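Local atomic coordinates of fluoroacetyl-CoA-specific thioesterase-like domain-containing protein (Thermanaerovibrio acidaminovorans, PDB entry 3QOO), a protein that is of unknown function but adopts the hot-dog fold and may act as a thioesterase on acyl-CoA substrates. Residues A42-T47 with G110-G115; Q50-I55 with V99-K104. All coordinates share one frame; numbering follows the deposited sequence.

Interaction 1: residues A42-T47 with G110-G115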
ATOM      1  N   ALA A  42      -2.319  -3.920   1.166  1.00  8.77           N
ATOM      2  CA  ALA A  42      -2.966  -2.657   1.490  1.00  8.83           C
ATOM      3  C   ALA A  42      -3.155  -2.519   2.995  1.00  8.89           C
ATOM      4  O   ALA A  42      -2.983  -1.420   3.560  1.00  9.94           O
ATOM      5  CB  ALA A  42      -4.326  -2.525   0.797  1.00 10.58           C
ATOM      6  N   ALA A  43      -3.494  -3.612   3.673  1.00  8.77           N
ATOM      7  CA  ALA A  43      -3.658  -3.589   5.121  1.00  9.54           C
ATOM      8  C   ALA A  43      -2.339  -3.320   5.817  1.00  9.43           C
ATOM      9  O   ALA A  43      -2.298  -2.570   6.798  1.00 10.16           O
ATOM     10  CB  ALA A  43      -4.260  -4.895   5.611  1.00 10.78           C
ATOM     11  N   PHE A  44      -1.269  -3.965   5.395  1.00  8.67           N
ATOM     12  CA  PHE A  44       0.052  -3.656   5.950  1.00  8.14           C
ATOM     13  C   PHE A  44       0.374  -2.192   5.780  1.00  8.31           C
ATOM     14  O   PHE A  44       0.876  -1.539   6.706  1.00  9.83           O
ATOM     15  CB  PHE A  44       1.149  -4.506   5.316  1.00  8.98           C
ATOM     16  CG  PHE A  44       1.164  -5.927   5.781  1.00  8.56           C
ATOM     17  CD1 PHE A  44       1.626  -6.263   7.024  1.00 10.28           C
ATOM     18  CD2 PHE A  44       0.798  -6.950   4.943  1.00 11.01           C
ATOM     19  CE1 PHE A  44       1.652  -7.551   7.461  1.00 11.14           C
ATOM     20  CE2 PHE A  44       0.844  -8.266   5.370  1.00 10.16           C
ATOM     21  CZ  PHE A  44       1.268  -8.566   6.628  1.00 11.32           C
ATOM     22  N   LEU A  45       0.067  -1.646   4.604  1.00  8.58           N
ATOM     23  CA  LEU A  45       0.337  -0.245   4.321  1.00  9.90           C
ATOM     24  C   LEU A  45      -0.504   0.681   5.212  1.00  9.69           C
ATOM     25  O   LEU A  45       0.021   1.633   5.800  1.00  9.86           O
ATOM     26  CB  LEU A  45       0.117   0.036   2.839  1.00 11.18           C
ATOM     27  CG  LEU A  45       0.924   1.170   2.214  1.00 14.65           C
ATOM     28  CD1 LEU A  45       0.891   1.060   0.714  1.00 18.63           C
ATOM     29  CD2 LEU A  45       0.459   2.534   2.654  1.00 15.28           C
ATOM     30  N   GLU A  46      -1.796   0.417   5.321  1.00  9.78           N
ATOM     31  CA  GLU A  46      -2.669   1.241   6.135  1.00 10.71           C
ATOM     32  C   GLU A  46      -2.147   1.315   7.582  1.00 10.44           C
ATOM     33  O   GLU A  46      -2.178   2.365   8.229  1.00 10.69           O
ATOM     34  CB  GLU A  46      -4.083   0.667   6.115  1.00 12.77           C
ATOM     35  CG  GLU A  46      -5.052   1.462   6.934  1.00 16.97           C
ATOM     36  CD  GLU A  46      -6.425   0.843   7.002  1.00 22.51           C
ATOM     37  OE1 GLU A  46      -6.703  -0.097   6.225  1.00 24.45           O
ATOM     38  OE2 GLU A  46      -7.221   1.324   7.837  1.00 27.15           O
ATOM     39  N   THR A  47      -1.686   0.180   8.106  1.00 10.27           N
ATOM     40  CA  THR A  47      -1.246   0.116   9.486  1.00 11.55           C
ATOM     41  C   THR A  47       0.083   0.864   9.675  1.00 10.58           C
ATOM     42  O   THR A  47       0.291   1.577  10.656  1.00 11.17           O
ATOM     43  CB  THR A  47      -1.150  -1.336   9.950  1.00 13.42           C
ATOM     44  OG1 THR A  47      -2.374  -2.050   9.645  1.00 16.40           O
ATOM     45  CG2 THR A  47      -0.832  -1.367  11.418  1.00 14.89           C
ATOM     46  N   GLY A 110       7.218 -15.289  13.628  1.00 12.88           N
ATOM     47  CA  GLY A 110       8.297 -14.587  12.953  1.00 12.07           C
ATOM     48  C   GLY A 110       7.807 -13.429  12.088  1.00 10.93           C
ATOM     49  O   GLY A 110       6.654 -13.036  12.133  1.00 11.66           O
ATOM     50  N   PRO A 111       8.708 -12.866  11.282  1.00 11.58           N
ATOM     51  CA  PRO A 111       8.379 -11.721  10.439  1.00 11.51           C
ATOM     52  C   PRO A 111       7.380 -12.076   9.342  1.00 10.71           C
ATOM     53  O   PRO A 111       7.493 -13.155   8.739  1.00 10.68           O
ATOM     54  CB  PRO A 111       9.728 -11.339   9.823  1.00 13.38           C
ATOM     55  CG  PRO A 111      10.771 -12.039  10.564  1.00 16.98           C
ATOM     56  CD  PRO A 111      10.149 -13.212  11.240  1.00 13.39           C
ATOM     57  N   VAL A 112       6.451 -11.166   9.081  1.00  9.28           N
ATOM     58  CA  VAL A 112       5.493 -11.346   8.018  1.00  9.40           C
ATOM     59  C   VAL A 112       5.621 -10.290   6.909  1.00  7.93           C
ATOM     60  O   VAL A 112       5.215 -10.548   5.776  1.00  8.82           O
ATOM     61  CB  VAL A 112       4.052 -11.440   8.521  1.00  9.00           C
ATOM     62  CG1 VAL A 112       3.855 -12.713   9.337  1.00 10.89           C
ATOM     63  CG2 VAL A 112       3.620 -10.214   9.334  1.00 10.14           C
ATOM     64  N   ALA A 113       6.132  -9.102   7.220  1.00  8.43           N
ATOM     65  CA  ALA A 113       6.292  -8.048   6.214  1.00  7.80           C
ATOM     66  C   ALA A 113       7.286  -7.023   6.709  1.00  7.81           C
ATOM     67  O   ALA A 113       7.534  -6.885   7.925  1.00  9.00           O
ATOM     68  CB  ALA A 113       4.970  -7.347   5.881  1.00  9.60           C
ATOM     69  N   THR A 114       7.862  -6.271   5.776  1.00  7.55           N
ATOM     70  CA  THR A 114       8.670  -5.099   6.054  1.00  8.01           C
ATOM     71  C   THR A 114       8.204  -3.970   5.148  1.00  7.61           C
ATOM     72  O   THR A 114       7.479  -4.210   4.165  1.00  8.21           O
ATOM     73  CB  THR A 114      10.145  -5.367   5.844  1.00  8.76           C
ATOM     74  OG1 THR A 114      10.364  -5.871   4.545  1.00 10.49           O
ATOM     75  CG2 THR A 114      10.678  -6.336   6.924  1.00 11.78           C
ATOM     76  N   GLY A 115       8.596  -2.748   5.446  1.00  8.08           N
ATOM     77  CA  GLY A 115       8.195  -1.635   4.640  1.00  8.10           C
ATOM     78  C   GLY A 115       8.950  -0.375   4.876  1.00  8.35           C
ATOM     79  O   GLY A 115       9.793  -0.313   5.791  1.00  8.49           O
TER
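Phe44 on helix 41-56 meets Val112 and Ala113 on strand 110-123, and all three residues are buried. The contact lies inside the hot-dog fold, where the central helix rests on the antiparallel sheet. Going up the strand from Gly110 and Pro111, the first residue to touch the helix is Val112. Its CG2 methyl sits 3.8 Å from Phe44 CE1 and nearly as close to CZ, at the far end of the ring. The valine reaches the phenylalanine at about a right angle, and its methyl stands oblique to the ring. Its CG1 is turned beside the backbone N, which leaves CG2, between N and the carbonyl carbon, to make the touch.

Ala113 comes next and lies over one ring face. Its CB is 3.8 Å from the centroid of the Phe44 ring and 15° off the ring normal, a CH-pi contact. It is shifted toward the CD1-CE1 side, with CB 3.7 Å from Phe44 CE1. Phe44 CG stands anti to its carbonyl carbon (chi1 -75°), and this carries the ring from the helix to the strand. Val112 and Ala113 can both point at the helix because they form a classic beta bulge opposite Ala105. At Thr114 the side chain turns away from the helix.

Ala105 of strand 98-107 also packs against Phe44, as do Val73 and Asn75 of strand 64-75. Val112 further touches Val85 of strand 84-95 and Arg134 of the second subunit. The ring is thus set against strands 64-75, 98-107 and 110-123.

Interaction 2: residues Q50-I55 with V99-K104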
ATOM      1  N   GLN A  50      -0.848   4.485   9.764  1.00  9.50           N
ATOM      2  CA  GLN A  50      -1.397   4.844  11.062  1.00 10.89           C
ATOM      3  C   GLN A  50      -0.305   5.101  12.089  1.00 10.16           C
ATOM      4  O   GLN A  50      -0.345   6.116  12.803  1.00 10.96           O
ATOM      5  CB  GLN A  50      -2.326   3.740  11.578  1.00 12.32           C
ATOM      6  CG  GLN A  50      -2.898   4.077  12.943  1.00 16.14           C
ATOM      7  CD  GLN A  50      -3.811   3.031  13.488  1.00 20.08           C
ATOM      8  OE1 GLN A  50      -4.231   2.138  12.759  1.00 24.43           O
ATOM      9  NE2 GLN A  50      -4.186   3.163  14.762  1.00 22.06           N
ATOM     10  N   LEU A  51       0.656   4.202  12.167  1.00 10.23           N
ATOM     11  CA  LEU A  51       1.752   4.384  13.120  1.00 10.14           C
ATOM     12  C   LEU A  51       2.646   5.548  12.772  1.00  9.95           C
ATOM     13  O   LEU A  51       3.076   6.267  13.668  1.00 10.76           O
ATOM     14  CB  LEU A  51       2.586   3.122  13.230  1.00 12.05           C
ATOM     15  CG  LEU A  51       2.104   2.083  14.204  1.00 13.68           C
ATOM     16  CD1 LEU A  51       2.997   0.872  14.140  1.00 15.94           C
ATOM     17  CD2 LEU A  51       2.037   2.629  15.589  1.00 14.94           C
ATOM     18  N   ALA A  52       2.937   5.755  11.490  1.00 10.19           N
ATOM     19  CA  ALA A  52       3.786   6.865  11.099  1.00  9.96           C
ATOM     20  C   ALA A  52       3.123   8.175  11.510  1.00  9.61           C
ATOM     21  O   ALA A  52       3.793   9.082  12.006  1.00 11.14           O
ATOM     22  CB  ALA A  52       4.030   6.814   9.589  1.00 10.81           C
ATOM     23  N   VAL A  53       1.819   8.282  11.295  1.00  9.88           N
ATOM     24  CA  VAL A  53       1.106   9.492  11.687  1.00 10.38           C
ATOM     25  C   VAL A  53       1.145   9.634  13.211  1.00 10.08           C
ATOM     26  O   VAL A  53       1.328  10.754  13.736  1.00 10.93           O
ATOM     27  CB  VAL A  53      -0.349   9.455  11.170  1.00 11.22           C
ATOM     28  CG1 VAL A  53      -1.200  10.567  11.775  1.00 12.68           C
ATOM     29  CG2 VAL A  53      -0.386   9.576   9.653  1.00 11.86           C
ATOM     30  N   GLU A  54       0.965   8.546  13.953  1.00 10.70           N
ATOM     31  CA  GLU A  54       1.069   8.583  15.421  1.00 12.03           C
ATOM     32  C   GLU A  54       2.446   9.006  15.927  1.00 10.96           C
ATOM     33  O   GLU A  54       2.548   9.578  17.008  1.00 12.70           O
ATOM     34  CB  GLU A  54       0.648   7.231  16.035  1.00 13.26           C
ATOM     35  CG  GLU A  54      -0.857   6.997  15.914  1.00 16.82           C
ATOM     36  CD  GLU A  54      -1.341   5.660  16.420  1.00 21.50           C
ATOM     37  OE1 GLU A  54      -0.528   4.942  17.075  1.00 25.28           O
ATOM     38  OE2 GLU A  54      -2.549   5.352  16.153  1.00 22.84           O
ATOM     39  N   ILE A  55       3.503   8.735  15.185  1.00 10.95           N
ATOM     40  CA  ILE A  55       4.831   9.147  15.593  1.00 12.09           C
ATOM     41  C   ILE A  55       5.042  10.619  15.307  1.00 12.17           C
ATOM     42  O   ILE A  55       5.592  11.341  16.133  1.00 13.49           O
ATOM     43  CB  ILE A  55       5.908   8.316  14.846  1.00 11.86           C
ATOM     44  CG1 ILE A  55       5.860   6.853  15.278  1.00 12.73           C
ATOM     45  CG2 ILE A  55       7.306   8.895  15.044  1.00 13.52           C
ATOM     46  CD1 ILE A  55       6.541   5.910  14.366  1.00 14.67           C
ATOM     47  N   VAL A  99      10.490  12.882   6.248  1.00 12.94           N
ATOM     48  CA  VAL A  99      10.911  11.875   7.188  1.00 11.37           C
ATOM     49  C   VAL A  99      10.706  10.529   6.504  1.00 10.84           C
ATOM     50  O   VAL A  99       9.628  10.261   5.957  1.00 11.62           O
ATOM     51  CB  VAL A  99      10.119  11.930   8.522  1.00 12.11           C
ATOM     52  CG1 VAL A  99      10.654  10.890   9.491  1.00 13.14           C
ATOM     53  CG2 VAL A  99      10.146  13.347   9.136  1.00 15.11           C
ATOM     54  N   VAL A 100      11.731   9.684   6.531  1.00 10.54           N
ATOM     55  CA  VAL A 100      11.591   8.310   6.035  1.00 10.81           C
ATOM     56  C   VAL A 100      11.552   7.385   7.269  1.00  9.95           C
ATOM     57  O   VAL A 100      12.410   7.499   8.160  1.00 10.94           O
ATOM     58  CB  VAL A 100      12.749   7.923   5.111  1.00 11.94           C
ATOM     59  CG1 VAL A 100      12.565   6.468   4.656  1.00 13.14           C
ATOM     60  CG2 VAL A 100      12.821   8.846   3.870  1.00 14.21           C
ATOM     61  N   LEU A 101      10.538   6.540   7.324  1.00  9.39           N
ATOM     62  CA  LEU A 101      10.334   5.579   8.377  1.00  9.47           C
ATOM     63  C   LEU A 101      10.394   4.171   7.832  1.00  9.34           C
ATOM     64  O   LEU A 101       9.916   3.916   6.722  1.00 10.48           O
ATOM     65  CB  LEU A 101       8.971   5.816   9.024  1.00 10.20           C
ATOM     66  CG  LEU A 101       8.795   7.252   9.566  1.00 11.24           C
ATOM     67  CD1 LEU A 101       7.990   8.100   8.589  1.00 12.42           C
ATOM     68  CD2 LEU A 101       8.109   7.247  10.912  1.00 12.86           C
ATOM     69  N   SER A 102      10.975   3.260   8.605  1.00  9.04           N
ATOM     70  CA  SER A 102      10.965   1.862   8.281  1.00  9.18           C
ATOM     71  C   SER A 102       9.896   1.139   9.101  1.00  9.19           C
ATOM     72  O   SER A 102       9.430   1.643  10.115  1.00 10.63           O
ATOM     73  CB  SER A 102      12.321   1.286   8.591  1.00 11.30           C
ATOM     74  OG  SER A 102      12.627   1.393   9.953  1.00 15.96           O
HETATM   75  N   MSE A 103       9.520  -0.038   8.629  1.00  9.11           N
HETATM   76  CA  MSE A 103       8.461  -0.829   9.243  1.00  8.27           C
HETATM   77  C   MSE A 103       8.844  -2.291   9.245  1.00  8.50           C
HETATM   78  O   MSE A 103       9.406  -2.810   8.270  1.00  8.97           O
HETATM   79  CB  MSE A 103       7.139  -0.645   8.466  1.00  8.49           C
HETATM   80  CG  MSE A 103       5.947  -1.376   9.007  1.00  9.36           C
HETATM   81 SE   MSE A 103       5.735  -3.198   8.350  0.84  7.60          SE
HETATM   82  CE  MSE A 103       4.849  -2.789   6.647  1.00 10.31           C
ATOM     83  N   LYS A 104       8.515  -2.957  10.344  1.00  9.04           N
ATOM     84  CA  LYS A 104       8.578  -4.391  10.431  1.00  9.43           C
ATOM     85  C   LYS A 104       7.317  -4.881  11.095  1.00  9.45           C
ATOM     86  O   LYS A 104       6.862  -4.303  12.071  1.00 11.18           O
ATOM     87  CB  LYS A 104       9.834  -4.867  11.196  1.00 12.52           C
ATOM     88  CG  LYS A 104      10.179  -6.344  11.012  1.00 18.24           C
ATOM     89  CD  LYS A 104      11.636  -6.603  11.378  1.00 21.93           C
ATOM     90  CE  LYS A 104      12.009  -8.077  11.250  1.00 24.74           C
ATOM     91  NZ  LYS A 104      13.449  -8.256  11.590  1.00 26.05           N
TER
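Leu101 on strand 98-107 packs against Ala52 and Ile55, one turn apart on helix 41-56. This is the core of the hot-dog fold, in which the long helix lies against a curved antiparallel sheet. The two backbones come nearest at Ala52 and Leu101, with 7.2 Å between Ala52 CA and Leu101 CA. That spacing is bridged by apolar side chains.

The Leu101 side chain starts with CB pointing at the helix. CG follows, anti to the carbonyl carbon and beside the backbone N (chi1 -57°). Neither CB nor CG lies as close to the helix as the methyls do. At CG the chain forks. Both methyls face the short side chain of Ala52, with Leu101 CD1 and Leu101 CD2 each 4.3 Å from Ala52 CB, a rather loose approach. CD2 alone goes on to Ile55 and meets the end of the longer branch of that side chain. The two residues reach toward each other tip to tip.

Around them, Ala52 also rests on Gln117 and Arg119 of strand 110-123. Ile55 touches Val89 of strand 84-95 and Arg16 of strand 15-21. The helix therefore spans several strands of the sheet here.

Away from the strand, Gln50 NE2 donates to Glu54 OE2 at 3.1 Å, with an N-H...O angle of 163°. This bond links successive turns of the helix. The leucine contact itself closes at its CD2 methyl, where Leu101 CD2 lies 4.0 Å from Ile55 CD1.

How the interactions relate
Both interactions use helix 41-56: interaction 1 its first half, interaction 2 its second. Their centres are about 12 Å apart. The partner strands, 98-107 and 110-123, follow each other in the chain and are antiparallel neighbours in one sheet. In sequence the order is 42-47, 50-55, 99-104, 110-115, so interaction 2 falls between the two segments of interaction 1. The strand segments also meet directly, with a probable hydrogen bond from Met103 N to Gly115 O at 2.9 Å. Together the contacts hold one helix along one sheet, the layout of a hot-dog subunit. Both also reach the second subunit of the dimer.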